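Side-chain contact in Gp15 protein (Listeria phage PSA, PDB 6R5W), which probably recognises the surface of Listeria cells as the homotrimeric receptor binding protein of the phage: residues A[12-15]-A[19-22]. Numbering follows the deposited sequence.
Sequences DEHV and DIHV. With CD (cadmium ion), chain F.
H14 and H21 point their NE2 atoms at one cadmium ion, with H14 NE2 2.5 Å and H21 NE2 2.4 Å from the metal. The ion lies in the plane of the H14 ring at its edge. The imidazoles are perpendicular, planes at 90° and centroids 5.0 Å apart, an offset edge-to-face pair in which H21 turns its edge to the face of H14. H14 NE2 and H21 NE2 approach to 3.5 Å as co-ligands, not hydrogen-bonded. H14 reaches the ion because CG stands anti to the backbone N (chi1 178°), which swings the ring out from the flank of helix 8-15 and forward toward the following loop. The four remaining ligand atoms are H14 NE2 and H21 NE2 of the second and third subunits, so six histidine nitrogens from three chains hold the ion in the N-terminal part of this fragment, far from its β-strands. Beside the metal, I20 CD1 touches H14 CE1 obliquely at 3.7 Å, the two side chains crossing at about a right angle. At the edge of H21, CE1 lies 3.4 Å from H14 O. H21 ND1 hydrogen-bonds D17 O, so the ring is held at both nitrogens and its rotation restrained.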
loop_
_atom_site.group_PDB
_atom_site.type_symbol
_atom_site.label_atom_id
_atom_site.label_comp_id
_atom_site.label_asym_id
_atom_site.label_seq_id
_atom_site.Cartn_x
_atom_site.Cartn_y
_atom_site.Cartn_z
ATOM N N ASP A 12 -16.553 -68.960 -6.454
ATOM C CA ASP A 12 -16.919 -68.411 -5.154
ATOM C C ASP A 12 -15.816 -67.516 -4.608
ATOM O O ASP A 12 -16.098 -66.448 -4.053
ATOM C CB ASP A 12 -17.211 -69.535 -4.148
ATOM C CG ASP A 12 -18.635 -70.063 -4.231
ATOM O OD1 ASP A 12 -19.396 -69.624 -5.129
ATOM O OD2 ASP A 12 -18.996 -70.926 -3.381
ATOM N N GLU A 13 -14.553 -67.947 -4.716
ATOM C CA GLU A 13 -13.473 -67.126 -4.174
ATOM C C GLU A 13 -13.386 -65.804 -4.932
ATOM O O GLU A 13 -13.174 -64.745 -4.333
ATOM C CB GLU A 13 -12.133 -67.861 -4.221
ATOM C CG GLU A 13 -10.923 -66.929 -4.073
ATOM C CD GLU A 13 -9.636 -67.672 -3.726
ATOM O OE1 GLU A 13 -9.661 -68.922 -3.636
ATOM O OE2 GLU A 13 -8.599 -67.000 -3.535
ATOM N N HIS A 14 -13.564 -65.849 -6.256
ATOM C CA HIS A 14 -13.540 -64.629 -7.053
ATOM C C HIS A 14 -14.676 -63.703 -6.657
ATOM O O HIS A 14 -14.475 -62.501 -6.440
ATOM C CB HIS A 14 -13.659 -64.952 -8.518
ATOM C CG HIS A 14 -13.689 -63.736 -9.380
ATOM N ND1 HIS A 14 -12.544 -63.063 -9.750
ATOM C CD2 HIS A 14 -14.728 -63.004 -9.854
ATOM C CE1 HIS A 14 -12.879 -62.018 -10.490
ATOM N NE2 HIS A 14 -14.197 -61.947 -10.556
ATOM N N VAL A 15 -15.885 -64.254 -6.563
ATOM C CA VAL A 15 -17.070 -63.470 -6.245
ATOM C C VAL A 15 -16.995 -62.869 -4.859
ATOM O O VAL A 15 -17.539 -61.784 -4.628
ATOM C CB VAL A 15 -18.327 -64.369 -6.409
ATOM C CG1 VAL A 15 -19.503 -63.793 -5.666
ATOM C CG2 VAL A 15 -18.622 -64.578 -7.908
ATOM N N ASP A 19 -11.859 -57.176 -2.561
ATOM C CA ASP A 19 -10.753 -56.279 -2.879
ATOM C C ASP A 19 -10.655 -55.907 -4.359
ATOM O O ASP A 19 -10.028 -54.892 -4.697
ATOM C CB ASP A 19 -9.408 -56.885 -2.490
ATOM C CG ASP A 19 -9.035 -56.636 -1.037
ATOM O OD1 ASP A 19 -9.771 -55.938 -0.319
ATOM O OD2 ASP A 19 -7.979 -57.162 -0.628
ATOM N N ILE A 20 -11.178 -56.731 -5.263
ATOM C CA ILE A 20 -11.007 -56.490 -6.686
ATOM C C ILE A 20 -12.285 -55.983 -7.348
ATOM O O ILE A 20 -12.281 -55.740 -8.568
ATOM C CB ILE A 20 -10.462 -57.727 -7.417
ATOM C CG1 ILE A 20 -11.429 -58.905 -7.258
ATOM C CG2 ILE A 20 -9.089 -58.110 -6.858
ATOM C CD1 ILE A 20 -10.963 -60.145 -8.004
ATOM N N HIS A 21 -13.342 -55.777 -6.588
ATOM C CA HIS A 21 -14.594 -55.219 -7.077
ATOM C C HIS A 21 -14.872 -53.899 -6.365
ATOM O O HIS A 21 -14.200 -53.518 -5.381
ATOM C CB HIS A 21 -15.784 -56.223 -6.862
ATOM C CG HIS A 21 -15.637 -57.472 -7.651
ATOM N ND1 HIS A 21 -15.133 -58.639 -7.118
ATOM C CD2 HIS A 21 -15.878 -57.731 -8.966
ATOM C CE1 HIS A 21 -15.016 -59.548 -8.074
ATOM N NE2 HIS A 21 -15.436 -59.011 -9.213
ATOM N N VAL A 22 -15.891 -53.212 -6.863
ATOM C CA VAL A 22 -16.328 -51.943 -6.328
ATOM C C VAL A 22 -17.836 -52.013 -6.071
ATOM O O VAL A 22 -18.488 -53.010 -6.385
ATOM C CB VAL A 22 -15.966 -50.779 -7.278
ATOM C CG1 VAL A 22 -14.498 -50.803 -7.568
ATOM C CG2 VAL A 22 -16.727 -50.837 -8.610
HETATM CD CD CD F . -15.579 -60.035 -11.394
HETATM O O HOH W 1 -16.118 -59.047 -4.848
#